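Local coordinates for hypothetical protein (Bacteroides ovatus, PDB 4EPS) that is probably a component of the fimbrium tip, part of the filamentous cell-surface appendages that mediate adhesion and biofilm formation, at residues M159-V164 and E217-R222; F196-V201 and S226-I231; L241-K246 and K253-D258. All blocks are in the same frame, centred on the assembly; numbering follows the deposited sequence.

Contact 1 of 3, residues M159-V164 and E217-R222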
# COMPACT_ATOMS: atom_id res chain seq x y z
N MSE A 159 -2.94 41.75 -22.01
CA MSE A 159 -2.78 40.57 -22.85
C MSE A 159 -3.68 39.45 -22.32
O MSE A 159 -4.32 39.61 -21.27
CB MSE A 159 -1.29 40.09 -22.85
CG MSE A 159 -0.32 41.13 -23.45
SE MSE A 159 -0.78 41.58 -25.32
CE MSE A 159 -1.48 43.42 -25.06
N SER A 160 -3.71 38.32 -23.03
CA SER A 160 -4.44 37.14 -22.58
C SER A 160 -3.39 36.13 -22.15
O SER A 160 -2.21 36.34 -22.42
CB SER A 160 -5.34 36.61 -23.69
OG SER A 160 -6.24 35.66 -23.13
N LEU A 161 -3.80 35.07 -21.46
CA LEU A 161 -2.82 34.11 -20.95
C LEU A 161 -3.20 32.66 -21.23
O LEU A 161 -4.31 32.24 -20.90
CB LEU A 161 -2.65 34.33 -19.44
CG LEU A 161 -1.60 33.44 -18.72
CD1 LEU A 161 -0.16 33.81 -19.20
CD2 LEU A 161 -1.73 33.58 -17.24
N VAL A 162 -2.25 31.90 -21.78
CA VAL A 162 -2.39 30.47 -21.98
C VAL A 162 -1.73 29.80 -20.76
O VAL A 162 -0.58 30.13 -20.44
CB VAL A 162 -1.77 29.97 -23.33
CG1 VAL A 162 -1.53 28.44 -23.33
CG2 VAL A 162 -2.64 30.36 -24.51
N VAL A 163 -2.41 28.86 -20.12
CA VAL A 163 -1.83 28.08 -19.01
C VAL A 163 -1.91 26.61 -19.44
O VAL A 163 -2.99 26.17 -19.83
CB VAL A 163 -2.51 28.33 -17.64
CG1 VAL A 163 -1.85 27.46 -16.55
CG2 VAL A 163 -2.42 29.82 -17.25
N VAL A 164 -0.77 25.87 -19.40
CA VAL A 164 -0.75 24.45 -19.78
C VAL A 164 -0.36 23.62 -18.56
O VAL A 164 0.69 23.86 -17.97
CB VAL A 164 0.17 24.13 -20.99
CG1 VAL A 164 0.01 22.66 -21.43
CG2 VAL A 164 -0.06 25.08 -22.16
N GLU A 217 3.55 24.12 -14.13
CA GLU A 217 2.67 24.47 -15.24
C GLU A 217 3.39 25.49 -16.10
O GLU A 217 4.33 26.17 -15.62
CB GLU A 217 1.28 24.98 -14.74
CG GLU A 217 1.30 26.33 -14.07
CD GLU A 217 -0.01 26.82 -13.46
OE1 GLU A 217 -0.95 26.01 -13.29
OE2 GLU A 217 -0.07 28.02 -13.13
N TYR A 218 2.98 25.58 -17.38
CA TYR A 218 3.58 26.51 -18.34
C TYR A 218 2.63 27.64 -18.61
O TYR A 218 1.42 27.38 -18.72
CB TYR A 218 3.91 25.81 -19.67
CG TYR A 218 4.93 24.70 -19.52
CD1 TYR A 218 4.56 23.43 -19.08
CD2 TYR A 218 6.28 24.93 -19.79
CE1 TYR A 218 5.50 22.40 -18.96
CE2 TYR A 218 7.23 23.91 -19.67
CZ TYR A 218 6.83 22.65 -19.26
OH TYR A 218 7.74 21.64 -19.10
N ARG A 219 3.15 28.86 -18.71
CA ARG A 219 2.34 30.07 -18.95
C ARG A 219 2.89 30.83 -20.13
O ARG A 219 4.10 30.93 -20.30
CB ARG A 219 2.30 30.97 -17.69
CG ARG A 219 1.64 30.24 -16.51
CD ARG A 219 1.09 31.15 -15.43
NE ARG A 219 2.13 31.70 -14.57
CZ ARG A 219 2.55 31.16 -13.43
NH1 ARG A 219 2.04 30.00 -13.00
NH2 ARG A 219 3.49 31.75 -12.72
N LEU A 220 1.99 31.34 -20.97
CA LEU A 220 2.40 32.07 -22.16
C LEU A 220 1.44 33.20 -22.42
O LEU A 220 0.25 32.94 -22.64
CB LEU A 220 2.44 31.11 -23.37
CG LEU A 220 2.88 31.72 -24.70
CD1 LEU A 220 4.41 31.93 -24.71
CD2 LEU A 220 2.51 30.80 -25.84
N LEU A 221 1.93 34.44 -22.42
CA LEU A 221 1.10 35.58 -22.79
C LEU A 221 0.81 35.55 -24.29
O LEU A 221 1.70 35.23 -25.09
CB LEU A 221 1.78 36.92 -22.44
CG LEU A 221 2.03 37.15 -20.95
CD1 LEU A 221 3.13 38.19 -20.77
CD2 LEU A 221 0.74 37.55 -20.22
N ARG A 222 -0.46 35.85 -24.67
CA ARG A 222 -0.93 35.87 -26.06
C ARG A 222 -1.76 37.12 -26.31
O ARG A 222 -2.34 37.67 -25.37
CB ARG A 222 -1.79 34.62 -26.39
CG ARG A 222 -1.07 33.24 -26.21
CD ARG A 222 0.02 32.99 -27.24
NE ARG A 222 -0.51 32.95 -28.61
CZ ARG A 222 0.21 33.19 -29.70
NH1 ARG A 222 1.48 33.55 -29.61
NH2 ARG A 222 -0.36 33.11 -30.90

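Contact 2 of 3, residues F196-V201 and S226-I231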
# COMPACT_ATOMS: atom_id res chain seq x y z
N PHE A 196 6.89 23.05 -27.16
CA PHE A 196 5.67 23.66 -27.69
C PHE A 196 5.97 24.36 -29.01
O PHE A 196 7.03 24.98 -29.16
CB PHE A 196 5.06 24.66 -26.68
CG PHE A 196 4.60 24.03 -25.40
CD1 PHE A 196 3.33 23.47 -25.30
CD2 PHE A 196 5.43 24.02 -24.27
CE1 PHE A 196 2.90 22.89 -24.10
CE2 PHE A 196 4.98 23.46 -23.06
CZ PHE A 196 3.74 22.89 -23.00
N TYR A 197 4.99 24.32 -29.94
CA TYR A 197 5.09 24.90 -31.27
C TYR A 197 3.87 25.72 -31.62
O TYR A 197 2.75 25.31 -31.31
CB TYR A 197 5.23 23.80 -32.34
CG TYR A 197 6.42 22.90 -32.09
CD1 TYR A 197 7.68 23.22 -32.60
CD2 TYR A 197 6.30 21.74 -31.33
CE1 TYR A 197 8.79 22.42 -32.34
CE2 TYR A 197 7.40 20.92 -31.08
CZ TYR A 197 8.64 21.26 -31.60
OH TYR A 197 9.73 20.45 -31.36
N LEU A 198 4.08 26.81 -32.37
CA LEU A 198 2.97 27.60 -32.86
C LEU A 198 2.49 27.08 -34.23
O LEU A 198 3.29 27.02 -35.17
CB LEU A 198 3.37 29.08 -32.98
CG LEU A 198 2.23 30.11 -33.03
CD1 LEU A 198 1.49 30.17 -31.72
CD2 LEU A 198 2.78 31.48 -33.34
N ASP A 199 1.18 26.72 -34.31
CA ASP A 199 0.41 26.27 -35.48
C ASP A 199 0.87 24.94 -36.10
O ASP A 199 0.01 24.14 -36.46
CB ASP A 199 0.34 27.36 -36.56
CG ASP A 199 -0.47 28.57 -36.12
OD1 ASP A 199 -1.70 28.43 -35.94
OD2 ASP A 199 0.13 29.65 -35.97
N ASN A 200 2.18 24.71 -36.28
CA ASN A 200 2.68 23.46 -36.86
C ASN A 200 4.06 23.14 -36.30
O ASN A 200 4.76 24.04 -35.85
CB ASN A 200 2.70 23.51 -38.40
CG ASN A 200 3.28 24.78 -38.97
OD1 ASN A 200 4.50 24.94 -39.04
ND2 ASN A 200 2.41 25.70 -39.39
N VAL A 201 4.43 21.85 -36.32
CA VAL A 201 5.70 21.39 -35.75
C VAL A 201 6.82 21.56 -36.79
O VAL A 201 6.79 20.97 -37.87
CB VAL A 201 5.60 19.94 -35.22
CG1 VAL A 201 6.91 19.50 -34.57
CG2 VAL A 201 4.45 19.83 -34.21
N SER A 226 -6.40 36.27 -30.44
CA SER A 226 -5.54 35.46 -31.33
C SER A 226 -6.16 34.07 -31.41
O SER A 226 -6.96 33.71 -30.54
CB SER A 226 -4.09 35.43 -30.83
OG SER A 226 -4.05 35.03 -29.47
N GLU A 227 -5.87 33.32 -32.48
CA GLU A 227 -6.58 32.06 -32.71
C GLU A 227 -5.71 30.85 -33.04
O GLU A 227 -6.24 29.81 -33.46
CB GLU A 227 -7.56 32.26 -33.88
CG GLU A 227 -8.76 33.14 -33.55
CD GLU A 227 -9.73 33.36 -34.70
OE1 GLU A 227 -9.35 33.10 -35.87
OE2 GLU A 227 -10.87 33.81 -34.43
N ASN A 228 -4.40 30.94 -32.82
CA ASN A 228 -3.47 29.89 -33.18
C ASN A 228 -3.66 28.60 -32.40
O ASN A 228 -4.02 28.62 -31.23
CB ASN A 228 -2.02 30.37 -32.95
CG ASN A 228 -1.75 31.69 -33.61
OD1 ASN A 228 -2.21 32.72 -33.14
ND2 ASN A 228 -1.09 31.69 -34.75
N GLN A 229 -3.35 27.49 -33.04
CA GLN A 229 -3.23 26.23 -32.34
C GLN A 229 -1.83 26.20 -31.78
O GLN A 229 -0.90 26.70 -32.43
CB GLN A 229 -3.44 25.04 -33.30
CG GLN A 229 -4.88 24.87 -33.77
CD GLN A 229 -5.06 23.62 -34.59
OE1 GLN A 229 -4.13 23.13 -35.24
NE2 GLN A 229 -6.26 23.06 -34.58
N ILE A 230 -1.68 25.69 -30.57
CA ILE A 230 -0.39 25.45 -29.97
C ILE A 230 -0.27 23.93 -29.89
O ILE A 230 -1.15 23.27 -29.31
CB ILE A 230 -0.20 26.15 -28.60
CG1 ILE A 230 -0.20 27.70 -28.77
CG2 ILE A 230 1.11 25.65 -27.92
CD1 ILE A 230 -0.38 28.49 -27.42
N ILE A 231 0.78 23.38 -30.48
CA ILE A 231 1.02 21.94 -30.46
C ILE A 231 2.01 21.66 -29.37
O ILE A 231 3.09 22.25 -29.35
CB ILE A 231 1.49 21.37 -31.84
CG1 ILE A 231 0.64 21.90 -33.05
CG2 ILE A 231 1.58 19.81 -31.83
CD1 ILE A 231 -0.87 21.74 -32.98
O HOH W 1 -3.03 25.15 -37.03

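Contact 3 of 3, residues L241-K246 and K253-D258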
# COMPACT_ATOMS: atom_id res chain seq x y z
N LEU A 241 -3.61 22.48 -28.46
CA LEU A 241 -4.28 23.46 -27.64
C LEU A 241 -4.88 24.49 -28.56
O LEU A 241 -4.16 25.28 -29.18
CB LEU A 241 -3.30 24.09 -26.64
CG LEU A 241 -2.39 23.04 -25.95
CD1 LEU A 241 -1.26 23.70 -25.21
CD2 LEU A 241 -3.21 22.07 -25.09
N ASP A 242 -6.20 24.41 -28.74
CA ASP A 242 -6.95 25.33 -29.58
C ASP A 242 -7.22 26.59 -28.78
O ASP A 242 -8.04 26.56 -27.86
CB ASP A 242 -8.25 24.66 -30.06
CG ASP A 242 -7.98 23.50 -31.02
OD1 ASP A 242 -7.65 23.77 -32.20
OD2 ASP A 242 -8.03 22.33 -30.58
N THR A 243 -6.50 27.68 -29.07
CA THR A 243 -6.69 28.94 -28.32
C THR A 243 -7.84 29.78 -28.92
O THR A 243 -8.30 30.73 -28.28
CB THR A 243 -5.40 29.78 -28.24
OG1 THR A 243 -5.15 30.42 -29.50
CG2 THR A 243 -4.18 28.97 -27.77
N ALA A 244 -8.28 29.46 -30.14
CA ALA A 244 -9.35 30.24 -30.80
C ALA A 244 -10.56 30.40 -29.87
O ALA A 244 -10.99 29.43 -29.26
CB ALA A 244 -9.77 29.57 -32.10
N GLU A 245 -11.06 31.63 -29.76
CA GLU A 245 -12.23 32.07 -28.96
C GLU A 245 -12.00 32.04 -27.45
O GLU A 245 -12.92 32.35 -26.69
CB GLU A 245 -13.51 31.24 -29.29
CG GLU A 245 -13.72 30.95 -30.78
CD GLU A 245 -13.77 32.15 -31.70
OE1 GLU A 245 -13.89 33.28 -31.19
OE2 GLU A 245 -13.76 31.95 -32.93
N LYS A 246 -10.78 31.69 -27.01
CA LYS A 246 -10.55 31.57 -25.57
C LYS A 246 -9.56 32.63 -25.07
O LYS A 246 -9.19 32.60 -23.89
CB LYS A 246 -10.04 30.15 -25.24
CG LYS A 246 -11.01 29.05 -25.69
CD LYS A 246 -10.35 27.70 -25.76
CE LYS A 246 -11.11 26.75 -26.66
NZ LYS A 246 -10.40 25.45 -26.78
N LYS A 253 -6.82 30.96 -20.00
CA LYS A 253 -7.43 29.69 -20.37
C LYS A 253 -6.44 28.62 -19.94
O LYS A 253 -5.29 28.65 -20.40
CB LYS A 253 -7.73 29.64 -21.87
CG LYS A 253 -8.07 28.23 -22.41
CD LYS A 253 -9.29 27.57 -21.79
CE LYS A 253 -9.33 26.11 -22.21
NZ LYS A 253 -10.40 25.35 -21.50
N ARG A 254 -6.87 27.72 -19.06
CA ARG A 254 -6.01 26.63 -18.60
C ARG A 254 -6.34 25.35 -19.35
O ARG A 254 -7.49 24.90 -19.35
CB ARG A 254 -6.11 26.41 -17.08
CG ARG A 254 -5.20 25.28 -16.58
CD ARG A 254 -5.31 25.06 -15.08
NE ARG A 254 -4.29 25.80 -14.33
CZ ARG A 254 -4.54 26.81 -13.50
NH1 ARG A 254 -5.79 27.21 -13.29
NH2 ARG A 254 -3.55 27.42 -12.86
N PHE A 255 -5.34 24.77 -20.01
CA PHE A 255 -5.49 23.51 -20.73
C PHE A 255 -4.93 22.40 -19.85
O PHE A 255 -3.72 22.39 -19.59
CB PHE A 255 -4.74 23.55 -22.06
CG PHE A 255 -5.27 24.56 -23.05
CD1 PHE A 255 -6.28 24.22 -23.94
CD2 PHE A 255 -4.74 25.85 -23.10
CE1 PHE A 255 -6.75 25.14 -24.88
CE2 PHE A 255 -5.20 26.77 -24.05
CZ PHE A 255 -6.20 26.41 -24.94
N VAL A 256 -5.79 21.49 -19.38
CA VAL A 256 -5.34 20.35 -18.54
C VAL A 256 -5.17 19.15 -19.48
O VAL A 256 -6.13 18.70 -20.10
CB VAL A 256 -6.31 20.07 -17.36
CG1 VAL A 256 -5.87 18.83 -16.56
CG2 VAL A 256 -6.42 21.30 -16.44
N VAL A 257 -3.93 18.69 -19.64
CA VAL A 257 -3.62 17.63 -20.59
C VAL A 257 -3.61 16.27 -19.88
O VAL A 257 -2.91 16.09 -18.89
CB VAL A 257 -2.26 17.92 -21.30
CG1 VAL A 257 -1.90 16.79 -22.29
CG2 VAL A 257 -2.29 19.29 -22.01
N ASP A 258 -4.37 15.33 -20.43
CA ASP A 258 -4.45 13.94 -19.95
C ASP A 258 -4.57 13.84 -18.39
O ASP A 258 -3.84 13.08 -17.76
CB ASP A 258 -3.25 13.11 -20.47
CG ASP A 258 -3.41 11.60 -20.27
OD1 ASP A 258 -4.57 11.11 -20.30
OD2 ASP A 258 -2.40 10.92 -20.03

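Contact 1 of 3, residues M159-V164 and E217-R222
Ser160-Val164 and Tyr218-Arg222 run antiparallel, and six backbone hydrogen bonds join Ser160 with Arg222, Val162 with Leu220 and Val164 with Tyr218, two to each pair; the shortest runs from Val164 N to Tyr218 O, 2.7 Å. Between them lie the non-hydrogen-bonded pairs Leu161-Leu221 and Val163-Arg219. Here Arg219 CA turns its hydrogen to Val162 O, 3.3 Å away, a supplementary CH...O contact. On the face bearing these two pairs, Leu161 has its CG anti to the backbone N (chi1 -177°), and its CD1 reaches across the strand gap to Leu221 CD2 at 4.0 Å. Val163 offers two methyls to two partners. CG2 lies alongside Arg219 CG, the two side chains pointing the same way, while CG1 packs against Glu217 CD at 3.7 Å. Above this apolar support Arg219 NH1 bridges to Glu217 OE2, 2.9 Å away, on its anti lone pair, and OE2 lies almost in the guanidinium plane. Neither charge depends on the other alone: Asp212 also pairs with Arg219, and Lys215 and Arg254 with Glu217. On the other face Val162 CG2 lies beside Arg222 CG at 3.7 Å, using the aliphatic stem of the arginine. Beta-branched valines suit such an extended backbone. Segment 159-164 is thus interior to a mixed sheet, antiparallel to 217-222 and parallel to 251-256, consistent with the transthyretin-like beta fold of fimbrillin relatives.

Contact 2 of 3, residues F196-V201 and S226-I231
Ile231 O is met by two groups of the opposite strand, in one hydrogen bond, from Tyr197 N at 2.9 Å, and one weaker CH...O contact, from Phe196 CA at 3.4 Å. Together with the return bond from Ile231 N to Tyr197 O, this makes a short antiparallel strand pair of the fimbrillin-like beta domain. The pairing ends at Asp199, whose N bonds Gln229 O at 2.8 Å. There the chain reverses through a classic gamma turn, with Asp199 at a positive phi of 64° and Asn200 N bonded to Leu198 O. In the conformer of Asp199 described here, one of two, OD2 takes a hydrogen bond from Asn228 ND2 on its syn lone pair at 2.7 Å, with OD2 almost in the plane of the Asn228 amide; the bond may not hold in the other conformer. Carboxylate and amide planes stand 52° apart. Asn228 CB also supports Leu198 CD1 at 3.7 Å. An alanine here would keep that CB but would probably leave this carboxylate without its side-chain amide donor, with only the weak bond from Gln229 N remaining from this segment. A water donates to both Asp199 O and Gln229 OE1, while Gln229 NE2 bonds Asp242. Past the turn, Val201 straddles the tyrosine and the isoleucine: its CG2 touches Ile231 CG2 at 3.7 Å, and its CG1 rests over the centre of the Tyr197 ring.

Contact 3 of 3, residues L241-K246 and K253-D258
Leu241 CB sits squarely over the centre of the Phe255 ring, 3.9 Å from its centroid and only 4° off the ring normal, a CH-pi contact. The same leucine sends CD2 down to the root of the ring, 3.7 Å from Phe255 CB. The opposite face is covered by Phe255's own strand neighbour: Lys253 CG stands 3.5 Å above the ring plane, displaced toward the rim. The ring is thus held between two aliphatic groups, while its edge meets polar atoms. Asp242 O lies in the ring plane, 3.5 Å from Phe255 CZ, where the weakly positive ring hydrogens suit a carbonyl oxygen. Lys246 NZ is also at the edge, near CE1, and donates to Asp242 O at 2.8 Å. The lysine is extended beyond CG, long enough to span from the turn back to that carbonyl. At the start of this side chain CB rests on Lys253 CG at 3.9 Å, the two chains crossing obliquely.

A type II turn from Thr243 to Lys246 positions this lysine, with Lys246 N bonded to Thr243 O and Glu245 taking the positive phi of the third position (71°). Further out, Thr243 OG1 bonds Asn228 O and Asp242 OD1 bonds Gln229 NE2, fastening the start of the turn and the strand end before it to the neighbouring chain segment. Behind Leu241 lie Ile230 and Val164, so a branched apolar residue fits here.

No hydrogen bond joins the two segments; they meet by side-chain packing, each being held by backbone bonds to other strands. The two ammonium groups, Lys246 NZ and Lys253 NZ, stand 5.3 Å apart. Their repulsion would probably ease proton loss slightly, while the bond from Lys246 NZ to Asp242 O should help to offset it for Lys246.

In the fold
The three contacts form one continuous patch of the fimbrillin-like region, their centres about 13 Å (1 and 2), 10 Å (1 and 3) and 11 Å (2 and 3) apart. Contacts 1 and 3 meet where strands 148-174 and 251-256 lie side by side in the sheet, and Phe255 N lies 2.7 Å from Val163 O, a probable hydrogen bond. Contact 2 joins contact 3 similarly, through Leu241 N and Ile230 O. Between contacts 1 and 2, the rings of Tyr218 and Phe196 meet edge-to-face. Val164 CG2 touches Leu241 CD1, joining contacts 1 and 3. A glycerol, probably from the crystallisation liquor, hydrogen-bonds Arg219 in contact 1.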